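PDB 6Y4R: DotU family type IV/VI secretion system protein from Acinetobacter baumannii, which forms the cytoplasmic domain of TssL, a key component of the type VI secretion system, and probably takes part in its membrane-anchored complex. Local coordinates for residues Ile34-Glu42 with Ile55-Cys63; Ala100-Leu111 with Phe125-Lys136. All coordinates share one frame; numbering follows the deposited sequence.

Interaction 1 (Ile34-Glu42 with Ile55-Cys63)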
loop_
_atom_site.group_PDB
_atom_site.type_symbol
_atom_site.label_atom_id
_atom_site.label_comp_id
_atom_site.label_asym_id
_atom_site.label_seq_id
_atom_site.Cartn_x
_atom_site.Cartn_y
_atom_site.Cartn_z
ATOM N N ILE A 34 0.514 9.070 -9.534
ATOM C CA ILE A 34 0.967 8.214 -8.429
ATOM C C ILE A 34 2.471 8.362 -8.204
ATOM O O ILE A 34 2.938 8.475 -7.060
ATOM C CB ILE A 34 0.607 6.739 -8.715
ATOM C CG1 ILE A 34 -0.912 6.548 -8.914
ATOM C CG2 ILE A 34 1.189 5.806 -7.631
ATOM C CD1 ILE A 34 -1.744 6.800 -7.685
ATOM N N LEU A 35 3.259 8.343 -9.290
ATOM C CA LEU A 35 4.708 8.466 -9.136
ATOM C C LEU A 35 5.094 9.812 -8.541
ATOM O O LEU A 35 6.000 9.888 -7.704
ATOM C CB LEU A 35 5.419 8.262 -10.475
ATOM C CG LEU A 35 5.273 6.902 -11.157
ATOM C CD1 LEU A 35 5.789 6.962 -12.607
ATOM C CD2 LEU A 35 5.981 5.830 -10.345
ATOM N N ASP A 36 4.402 10.884 -8.926
ATOM C CA ASP A 36 4.742 12.183 -8.360
ATOM C C ASP A 36 4.257 12.299 -6.922
ATOM O O ASP A 36 4.882 12.999 -6.119
ATOM C CB ASP A 36 4.168 13.311 -9.221
ATOM C CG ASP A 36 4.718 14.680 -8.838
ATOM O OD1 ASP A 36 5.846 14.749 -8.300
ATOM O OD2 ASP A 36 4.018 15.690 -9.071
ATOM N N LEU A 37 3.189 11.582 -6.560
ATOM C CA LEU A 37 2.742 11.611 -5.175
ATOM C C LEU A 37 3.665 10.823 -4.279
ATOM O O LEU A 37 3.762 11.132 -3.085
ATOM C CB LEU A 37 1.349 11.014 -5.017
ATOM C CG LEU A 37 0.134 11.746 -5.554
ATOM C CD1 LEU A 37 -1.025 10.757 -5.488
ATOM C CD2 LEU A 37 -0.144 13.045 -4.802
ATOM N N LEU A 38 4.322 9.785 -4.824
ATOM C CA LEU A 38 5.288 9.039 -4.020
ATOM C C LEU A 38 6.596 9.796 -3.834
ATOM O O LEU A 38 7.225 9.668 -2.782
ATOM C CB LEU A 38 5.552 7.646 -4.611
ATOM C CG LEU A 38 4.358 6.706 -4.827
ATOM C CD1 LEU A 38 4.734 5.543 -5.728
ATOM C CD2 LEU A 38 3.826 6.187 -3.491
ATOM N N ASN A 39 7.004 10.614 -4.806
ATOM C CA ASN A 39 8.173 11.467 -4.600
ATOM C C ASN A 39 7.862 12.640 -3.672
ATOM O O ASN A 39 8.688 12.984 -2.818
ATOM C CB ASN A 39 8.719 11.961 -5.938
ATOM C CG ASN A 39 9.236 10.826 -6.808
ATOM O OD1 ASN A 39 8.949 10.781 -8.007
ATOM N ND2 ASN A 39 9.889 9.841 -6.189
ATOM N N ARG A 40 6.695 13.288 -3.844
ATOM C CA ARG A 40 6.216 14.248 -2.844
ATOM C C ARG A 40 6.238 13.647 -1.447
ATOM O O ARG A 40 6.724 14.268 -0.495
ATOM C CB ARG A 40 4.787 14.693 -3.146
ATOM C CG ARG A 40 4.599 15.356 -4.450
ATOM C CD ARG A 40 4.103 16.760 -4.316
ATOM N NE ARG A 40 3.899 17.321 -5.648
ATOM C CZ ARG A 40 3.902 18.619 -5.928
ATOM N NH1 ARG A 40 4.114 19.511 -4.965
ATOM N NH2 ARG A 40 3.702 19.022 -7.176
ATOM N N PHE A 41 5.650 12.456 -1.302
ATOM C CA PHE A 41 5.629 11.779 -0.011
ATOM C C PHE A 41 7.022 11.533 0.518
ATOM O O PHE A 41 7.255 11.659 1.720
ATOM C CB PHE A 41 4.864 10.451 -0.124
ATOM C CG PHE A 41 5.226 9.440 0.919
ATOM C CD1 PHE A 41 5.772 8.238 0.545
ATOM C CD2 PHE A 41 4.964 9.645 2.259
ATOM C CE1 PHE A 41 6.096 7.276 1.494
ATOM C CE2 PHE A 41 5.297 8.673 3.211
ATOM C CZ PHE A 41 5.848 7.501 2.824
ATOM N N GLU A 42 7.972 11.242 -0.354
ATOM C CA GLU A 42 9.307 10.923 0.133
ATOM C C GLU A 42 10.041 12.190 0.557
ATOM O O GLU A 42 10.456 12.313 1.713
ATOM C CB GLU A 42 10.037 10.129 -0.946
ATOM C CG GLU A 42 11.434 9.691 -0.686
ATOM C CD GLU A 42 11.725 8.498 -1.578
ATOM O OE1 GLU A 42 10.758 7.750 -1.860
ATOM O OE2 GLU A 42 12.881 8.307 -2.007
ATOM N N ILE A 55 10.302 5.303 5.239
ATOM C CA ILE A 55 9.897 5.859 3.947
ATOM C C ILE A 55 9.840 4.757 2.898
ATOM O O ILE A 55 8.868 4.641 2.134
ATOM C CB ILE A 55 10.866 6.981 3.513
ATOM C CG1 ILE A 55 10.744 8.244 4.375
ATOM C CG2 ILE A 55 10.669 7.325 2.017
ATOM C CD1 ILE A 55 12.056 9.018 4.464
ATOM N N HIS A 56 10.890 3.931 2.856
ATOM C CA HIS A 56 10.990 2.844 1.878
ATOM C C HIS A 56 9.829 1.868 2.039
ATOM O O HIS A 56 9.220 1.442 1.051
ATOM C CB HIS A 56 12.340 2.125 2.061
ATOM C CG HIS A 56 12.556 0.924 1.196
ATOM N ND1 HIS A 56 13.147 0.991 -0.045
ATOM C CD2 HIS A 56 12.249 -0.383 1.391
ATOM C CE1 HIS A 56 13.219 -0.226 -0.570
ATOM N NE2 HIS A 56 12.668 -1.079 0.276
ATOM N N ASP A 57 9.502 1.499 3.286
ATOM C CA ASP A 57 8.483 0.472 3.491
ATOM C C ASP A 57 7.069 1.007 3.356
ATOM O O ASP A 57 6.183 0.251 2.957
ATOM C CB ASP A 57 8.644 -0.209 4.851
ATOM C CG ASP A 57 9.912 -1.049 4.940
ATOM O OD1 ASP A 57 10.416 -1.286 6.066
ATOM O OD2 ASP A 57 10.410 -1.467 3.868
ATOM N N ALA A 58 6.833 2.289 3.661
ATOM C CA ALA A 58 5.517 2.870 3.413
ATOM C C ALA A 58 5.236 2.956 1.917
ATOM O O ALA A 58 4.168 2.551 1.443
ATOM C CB ALA A 58 5.423 4.249 4.063
ATOM N N LYS A 59 6.201 3.443 1.147
ATOM C CA LYS A 59 6.030 3.451 -0.297
ATOM C C LYS A 59 5.894 2.036 -0.867
ATOM O O LYS A 59 5.130 1.819 -1.815
ATOM C CB LYS A 59 7.192 4.202 -0.946
ATOM C CG LYS A 59 7.373 3.887 -2.405
ATOM C CD LYS A 59 7.918 5.073 -3.163
ATOM C CE LYS A 59 9.425 5.121 -3.148
ATOM N NZ LYS A 59 9.852 6.512 -3.480
ATOM N N TYR A 60 6.623 1.059 -0.309
ATOM C CA TYR A 60 6.531 -0.314 -0.810
ATOM C C TYR A 60 5.125 -0.876 -0.610
ATOM O O TYR A 60 4.560 -1.509 -1.512
ATOM C CB TYR A 60 7.574 -1.201 -0.109
ATOM C CG TYR A 60 7.524 -2.661 -0.534
ATOM C CD1 TYR A 60 6.610 -3.551 0.042
ATOM C CD2 TYR A 60 8.373 -3.144 -1.520
ATOM C CE1 TYR A 60 6.542 -4.872 -0.365
ATOM C CE2 TYR A 60 8.324 -4.465 -1.929
ATOM C CZ TYR A 60 7.411 -5.328 -1.352
ATOM O OH TYR A 60 7.372 -6.646 -1.770
ATOM N N ALA A 61 4.557 -0.663 0.581
ATOM C CA ALA A 61 3.217 -1.138 0.895
ATOM C C ALA A 61 2.183 -0.470 0.009
ATOM O O ALA A 61 1.224 -1.116 -0.432
ATOM C CB ALA A 61 2.897 -0.874 2.371
ATOM N N PHE A 62 2.334 0.832 -0.234
ATOM C CA PHE A 62 1.358 1.528 -1.067
ATOM C C PHE A 62 1.413 1.026 -2.506
ATOM O O PHE A 62 0.382 0.936 -3.175
ATOM C CB PHE A 62 1.595 3.034 -1.014
ATOM C CG PHE A 62 0.727 3.825 -1.953
ATOM C CD1 PHE A 62 -0.417 4.444 -1.484
ATOM C CD2 PHE A 62 1.059 3.970 -3.301
ATOM C CE1 PHE A 62 -1.229 5.186 -2.344
ATOM C CE2 PHE A 62 0.244 4.706 -4.171
ATOM C CZ PHE A 62 -0.892 5.314 -3.688
ATOM N N CYS A 63 2.612 0.729 -3.010
ATOM C CA CYS A 63 2.737 0.210 -4.367
ATOM C C CYS A 63 2.200 -1.215 -4.474
ATOM O O CYS A 63 1.520 -1.559 -5.450
ATOM C CB CYS A 63 4.192 0.294 -4.821
ATOM S SG CYS A 63 4.758 2.015 -5.067
#
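Leu38 meets three side chains of the facing helix, Lys59, Phe62 and Cys63. The two segments are the facing arms of an antiparallel helical hairpin, part of the all-helical DotU fold. Their axes come within 10.7 Å at an angle of 158°. The two branches of Leu38 divide the work. CD1 lies 3.6 Å from Cys63 SG, and CD2 lies 3.6 Å from Phe62 CD2, oblique to that ring. Leu38 CB rests on the aliphatic part of Lys59, 3.8 Å from Lys59 CD. One turn earlier, Ile34 brings CG2 to the edge of the Phe62 ring, in the ring plane and 3.8 Å from CE2.

Lys59 is a knob in a hole formed by Leu38, Asn39, Phe41 and Glu42. Its chain is bent at its second and third torsions as it passes over Leu38 toward Glu42. The two charged groups pair as a salt bridge in the model. Their end atoms are placed too close together, so the detail is doubtful. The aliphatic part of Glu42 is clearer: CG lies 3.7 Å from Ile55 CG2, with the two side chains nearly at right angles.

With CG anti to the backbone N (chi1 157°), the Phe41 ring swings across to the second helix, although its CB does not point straight there. It arrives obliquely. Phe41 CE1 comes near the Lys59 backbone, 3.9 Å from N, and Phe41 CZ touches the methyl of Ala58, 3.5 Å from CB.

Further out, helix 9-19 covers one flank, where Leu14 touches Ile34 and Ile15 touches Phe62. Helix 90-95 adds Leu90 against Ile34 and Leu94 against Cys63, and Val124 packs on Ala58. Asp57 points away from helix 27-47, and its OD1 forms a salt bridge with Arg118 NH1.

Interaction 2 (Ala100-Leu111 with Phe125-Lys136)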
loop_
_atom_site.group_PDB
_atom_site.type_symbol
_atom_site.label_atom_id
_atom_site.label_comp_id
_atom_site.label_asym_id
_atom_site.label_seq_id
_atom_site.Cartn_x
_atom_site.Cartn_y
_atom_site.Cartn_z
ATOM N N ALA A 100 5.470 -9.291 -3.739
ATOM C CA ALA A 100 4.798 -8.458 -2.750
ATOM C C ALA A 100 3.710 -9.214 -1.987
ATOM O O ALA A 100 3.486 -8.943 -0.801
ATOM C CB ALA A 100 4.209 -7.234 -3.449
ATOM N N GLY A 101 3.012 -10.145 -2.647
ATOM C CA GLY A 101 2.005 -10.936 -1.958
ATOM C C GLY A 101 2.538 -11.647 -0.725
ATOM O O GLY A 101 1.823 -11.807 0.264
ATOM N N TYR A 102 3.798 -12.072 -0.761
ATOM C CA TYR A 102 4.457 -12.706 0.371
ATOM C C TYR A 102 5.299 -11.741 1.186
ATOM O O TYR A 102 5.266 -11.781 2.416
ATOM C CB TYR A 102 5.368 -13.849 -0.112
ATOM C CG TYR A 102 4.633 -15.029 -0.705
ATOM C CD1 TYR A 102 4.110 -14.978 -1.993
ATOM C CD2 TYR A 102 4.465 -16.197 0.024
ATOM C CE1 TYR A 102 3.429 -16.056 -2.529
ATOM C CE2 TYR A 102 3.792 -17.278 -0.502
ATOM C CZ TYR A 102 3.276 -17.202 -1.776
ATOM O OH TYR A 102 2.605 -18.286 -2.288
ATOM N N GLN A 103 6.024 -10.846 0.533
ATOM C CA GLN A 103 7.017 -10.049 1.231
ATOM C C GLN A 103 6.401 -8.877 1.991
ATOM O O GLN A 103 6.996 -8.399 2.962
ATOM C CB GLN A 103 8.074 -9.594 0.229
ATOM C CG GLN A 103 9.170 -8.775 0.820
ATOM C CD GLN A 103 10.353 -8.743 -0.078
ATOM O OE1 GLN A 103 11.113 -7.777 -0.094
ATOM N NE2 GLN A 103 10.535 -9.815 -0.837
ATOM N N PHE A 104 5.212 -8.427 1.596
ATOM C CA PHE A 104 4.468 -7.468 2.413
ATOM C C PHE A 104 4.276 -8.013 3.828
ATOM O O PHE A 104 4.320 -7.258 4.809
ATOM C CB PHE A 104 3.128 -7.172 1.719
ATOM C CG PHE A 104 2.169 -6.295 2.491
ATOM C CD1 PHE A 104 1.514 -6.751 3.639
ATOM C CD2 PHE A 104 1.862 -5.022 2.019
ATOM C CE1 PHE A 104 0.603 -5.941 4.322
ATOM C CE2 PHE A 104 0.938 -4.202 2.704
ATOM C CZ PHE A 104 0.317 -4.670 3.854
ATOM N N PHE A 105 4.069 -9.332 3.952
ATOM C CA PHE A 105 3.812 -9.957 5.243
ATOM C C PHE A 105 5.079 -10.296 6.009
ATOM O O PHE A 105 5.019 -10.368 7.239
ATOM C CB PHE A 105 2.911 -11.181 5.049
ATOM C CG PHE A 105 1.497 -10.813 4.600
ATOM C CD1 PHE A 105 0.627 -10.160 5.476
ATOM C CD2 PHE A 105 1.065 -11.069 3.305
ATOM C CE1 PHE A 105 -0.648 -9.799 5.086
ATOM C CE2 PHE A 105 -0.205 -10.706 2.908
ATOM C CZ PHE A 105 -1.072 -10.066 3.804
ATOM N N GLU A 106 6.210 -10.508 5.320
ATOM C CA GLU A 106 7.511 -10.603 5.987
ATOM C C GLU A 106 7.890 -9.276 6.633
ATOM O O GLU A 106 8.307 -9.236 7.794
ATOM C CB GLU A 106 8.571 -11.017 4.969
ATOM C CG GLU A 106 8.199 -12.267 4.224
ATOM C CD GLU A 106 9.402 -13.014 3.661
ATOM O OE1 GLU A 106 9.327 -14.259 3.509
ATOM O OE2 GLU A 106 10.410 -12.356 3.308
ATOM N N ILE A 107 7.750 -8.177 5.878
ATOM C CA ILE A 107 8.017 -6.831 6.397
ATOM C C ILE A 107 7.052 -6.495 7.534
ATOM O O ILE A 107 7.413 -5.823 8.514
ATOM C CB ILE A 107 7.959 -5.791 5.256
ATOM C CG1 ILE A 107 8.956 -6.178 4.135
ATOM C CG2 ILE A 107 8.203 -4.381 5.801
ATOM C CD1 ILE A 107 8.923 -5.322 2.879
ATOM N N LEU A 108 5.812 -6.956 7.425
ATOM C CA LEU A 108 4.858 -6.670 8.487
ATOM C C LEU A 108 5.277 -7.352 9.780
ATOM O O LEU A 108 5.214 -6.739 10.850
ATOM C CB LEU A 108 3.456 -7.115 8.060
ATOM C CG LEU A 108 2.336 -7.038 9.093
ATOM C CD1 LEU A 108 1.930 -5.582 9.273
ATOM C CD2 LEU A 108 1.159 -7.863 8.645
ATOM N N GLU A 109 5.809 -8.584 9.689
ATOM C CA GLU A 109 6.223 -9.299 10.897
ATOM C C GLU A 109 7.455 -8.662 11.527
ATOM O O GLU A 109 7.639 -8.737 12.753
ATOM C CB GLU A 109 6.517 -10.773 10.586
ATOM C CG GLU A 109 5.438 -11.558 9.853
ATOM C CD GLU A 109 4.172 -11.779 10.662
ATOM O OE1 GLU A 109 4.138 -11.429 11.850
ATOM O OE2 GLU A 109 3.172 -12.283 10.095
ATOM N N GLN A 110 8.320 -8.050 10.705
ATOM C CA GLN A 110 9.454 -7.300 11.237
ATOM C C GLN A 110 8.994 -6.071 12.013
ATOM O O GLN A 110 9.592 -5.731 13.042
ATOM C CB GLN A 110 10.403 -6.871 10.117
ATOM C CG GLN A 110 11.006 -8.000 9.311
ATOM C CD GLN A 110 11.881 -7.474 8.169
ATOM O OE1 GLN A 110 11.440 -7.353 7.008
ATOM N NE2 GLN A 110 13.136 -7.161 8.499
ATOM N N LEU A 111 7.932 -5.386 11.528
ATOM C CA LEU A 111 7.461 -4.155 12.168
ATOM C C LEU A 111 6.639 -4.428 13.412
ATOM O O LEU A 111 6.673 -3.634 14.362
ATOM C CB LEU A 111 6.629 -3.300 11.225
ATOM C CG LEU A 111 7.141 -2.974 9.852
ATOM C CD1 LEU A 111 5.999 -2.327 8.989
ATOM C CD2 LEU A 111 8.358 -2.100 10.080
ATOM N N PHE A 125 1.117 -0.234 7.052
ATOM C CA PHE A 125 0.849 -1.604 6.616
ATOM C C PHE A 125 -0.511 -2.097 7.084
ATOM O O PHE A 125 -1.157 -2.872 6.369
ATOM C CB PHE A 125 1.922 -2.565 7.109
ATOM C CG PHE A 125 3.123 -2.662 6.205
ATOM C CD1 PHE A 125 3.954 -1.580 6.009
ATOM C CD2 PHE A 125 3.415 -3.848 5.539
ATOM C CE1 PHE A 125 5.064 -1.689 5.180
ATOM C CE2 PHE A 125 4.506 -3.945 4.708
ATOM C CZ PHE A 125 5.331 -2.868 4.535
ATOM N N HIS A 126 -0.955 -1.679 8.279
ATOM C CA HIS A 126 -2.304 -2.005 8.745
ATOM C C HIS A 126 -3.366 -1.336 7.882
ATOM O O HIS A 126 -4.370 -1.961 7.519
ATOM C CB HIS A 126 -2.454 -1.584 10.211
ATOM C CG HIS A 126 -3.842 -1.720 10.762
ATOM N ND1 HIS A 126 -4.629 -0.630 11.059
ATOM C CD2 HIS A 126 -4.566 -2.811 11.114
ATOM C CE1 HIS A 126 -5.785 -1.044 11.555
ATOM N NE2 HIS A 126 -5.776 -2.365 11.594
ATOM N N TYR A 127 -3.151 -0.067 7.529
ATOM C CA TYR A 127 -4.127 0.678 6.732
ATOM C C TYR A 127 -4.239 0.151 5.306
ATOM O O TYR A 127 -5.318 0.209 4.713
ATOM C CB TYR A 127 -3.765 2.164 6.751
ATOM C CG TYR A 127 -4.863 3.054 6.256
ATOM C CD1 TYR A 127 -6.073 3.117 6.917
ATOM C CD2 TYR A 127 -4.669 3.880 5.167
ATOM C CE1 TYR A 127 -7.095 3.942 6.464
ATOM C CE2 TYR A 127 -5.680 4.721 4.708
ATOM C CZ TYR A 127 -6.888 4.747 5.362
ATOM O OH TYR A 127 -7.894 5.574 4.922
ATOM N N CYS A 128 -3.151 -0.350 4.732
ATOM C CA CYS A 128 -3.257 -1.036 3.451
ATOM C C CYS A 128 -4.082 -2.313 3.594
ATOM O O CYS A 128 -4.782 -2.720 2.660
ATOM C CB CYS A 128 -1.864 -1.346 2.918
ATOM S SG CYS A 128 -0.922 0.148 2.523
ATOM N N LEU A 129 -3.985 -2.984 4.748
ATOM C CA LEU A 129 -4.821 -4.161 4.965
ATOM C C LEU A 129 -6.306 -3.793 5.100
ATOM O O LEU A 129 -7.158 -4.486 4.528
ATOM C CB LEU A 129 -4.327 -4.945 6.193
ATOM C CG LEU A 129 -2.947 -5.611 6.045
ATOM C CD1 LEU A 129 -2.325 -6.004 7.383
ATOM C CD2 LEU A 129 -3.055 -6.838 5.146
ATOM N N LEU A 130 -6.643 -2.682 5.792
ATOM C CA LEU A 130 -8.055 -2.267 5.856
ATOM C C LEU A 130 -8.595 -1.763 4.518
ATOM O O LEU A 130 -9.816 -1.826 4.309
ATOM C CB LEU A 130 -8.328 -1.178 6.908
ATOM C CG LEU A 130 -7.924 -1.233 8.379
ATOM C CD1 LEU A 130 -8.056 0.149 9.048
ATOM C CD2 LEU A 130 -8.815 -2.236 9.044
ATOM N N LEU A 131 -7.741 -1.283 3.605
ATOM C CA LEU A 131 -8.209 -0.870 2.287
ATOM C C LEU A 131 -8.138 -1.988 1.241
ATOM O O LEU A 131 -8.090 -1.700 0.035
ATOM C CB LEU A 131 -7.450 0.360 1.782
ATOM C CG LEU A 131 -7.382 1.628 2.627
ATOM C CD1 LEU A 131 -6.590 2.723 1.855
ATOM C CD2 LEU A 131 -8.789 2.104 3.017
ATOM N N GLY A 132 -8.107 -3.246 1.676
ATOM C CA GLY A 132 -8.419 -4.377 0.823
ATOM C C GLY A 132 -7.248 -5.210 0.366
ATOM O O GLY A 132 -7.462 -6.219 -0.319
ATOM N N PHE A 133 -6.032 -4.867 0.767
ATOM C CA PHE A 133 -4.886 -5.650 0.353
ATOM C C PHE A 133 -4.945 -7.028 0.997
ATOM O O PHE A 133 -5.111 -7.153 2.211
ATOM C CB PHE A 133 -3.577 -4.950 0.722
ATOM C CG PHE A 133 -2.345 -5.737 0.335
ATOM C CD1 PHE A 133 -1.735 -5.542 -0.898
ATOM C CD2 PHE A 133 -1.819 -6.691 1.184
ATOM C CE1 PHE A 133 -0.610 -6.277 -1.270
ATOM C CE2 PHE A 133 -0.689 -7.426 0.812
ATOM C CZ PHE A 133 -0.094 -7.211 -0.408
ATOM N N GLN A 134 -4.848 -8.061 0.166
ATOM C CA GLN A 134 -4.844 -9.456 0.588
ATOM C C GLN A 134 -3.527 -10.167 0.340
ATOM O O GLN A 134 -3.078 -10.944 1.188
ATOM C CB GLN A 134 -5.947 -10.208 -0.135
ATOM C CG GLN A 134 -7.245 -9.499 -0.061
ATOM C CD GLN A 134 -8.385 -10.406 -0.374
ATOM O OE1 GLN A 134 -9.475 -10.215 0.160
ATOM N NE2 GLN A 134 -8.169 -11.359 -1.278
ATOM N N GLY A 135 -2.890 -9.902 -0.796
ATOM C CA GLY A 135 -1.643 -10.571 -1.114
ATOM C C GLY A 135 -1.811 -12.070 -1.161
ATOM O O GLY A 135 -2.675 -12.620 -1.851
ATOM N N LYS A 136 -0.943 -12.732 -0.416
ATOM C CA LYS A 136 -0.851 -14.182 -0.412
ATOM C C LYS A 136 -2.052 -14.856 0.240
ATOM O O LYS A 136 -2.313 -16.033 -0.036
ATOM C CB LYS A 136 0.477 -14.542 0.254
ATOM C CG LYS A 136 0.599 -15.903 0.839
ATOM C CD LYS A 136 1.583 -15.903 2.009
ATOM C CE LYS A 136 1.091 -14.993 3.129
ATOM N NZ LYS A 136 2.030 -15.010 4.303
HETATM O O HOH W 1 5.257 -14.228 3.881
#
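Phe104 reaches from helix 100-114 into the gap between Phe125 and Phe133. Its CB lies beside the far end of the Phe133 ring, at CE2 and CZ. Phe104 CG is 3.5 Å from Phe133 CE2, and CD1 and CD2 also lie over that ring. The two rings form a face-to-face stack, centroids 4.2 Å apart and planes at 22°. Phe125 CD2 lies over the opposite face of Phe104, near its centre. Leu129 CD2 comes to CE1 obliquely, and Cys128 CB is at the edge by CE2. At the tip, Phe104 CZ ends 3.4 Å from Phe125 O and 3.6 Å from Phe125 CD2. The Phe125 ring is tilted by 43° to that of Phe104. The first torsion of Phe104, with CG anti to the backbone N (chi1 174°), carries the ring out to these partners.

Phe125 is in turn a knob among Phe104, Ile107, Leu108 and Leu111. Leu111 CD1 lies over one face in a CH-pi contact, 4.1 Å from the ring centroid. Ile107 CG2 approaches obliquely, 3.5 Å from Phe125 CZ.

The start of helix 100-114 meets the loop end of the other segment. Lys136 N gives a bent hydrogen bond of 3.0 Å to Gly101 O, from above the carbonyl plane. The Lys136 chain then crosses the Tyr102 ring, with CG 4.0 Å from its centroid in a second CH-pi contact. Phe105 turns its edge to Gln134 O, and CE1 touches Leu129 CD2. Glu68 of helix 52-71 accepts hydrogen bonds from the backbone N of Gln134 and Gly135.

Gly132, at positive phi, is the C' residue of the Schellman motif that ends helix 119-130. The chain then turns, and Phe133 completes an aromatic cluster with Phe104, Phe105 and Phe125.

From the N terminus, the chain passes helix 9-19 and enters helix 27-47. Interaction 1 pairs this helix with helix 52-71 and closes a short connection. Helices 79-85 and 90-95 follow. Interaction 2 then joins helix 100-114 to helix 119-130 and the loop beyond it, closing the link of residues 115-118. The contacts come in series along the chain, neither nesting nor crossing. The centres of interactions 1 and 2 are about 15 Å apart. They meet through helix 52-71, where Asp57 and Ala61 pack on Phe125, and Tyr60 touches Ala100 and Gln103. This helix thus joins the hairpin of helices 27-47 and 52-71 to the later helices in one core.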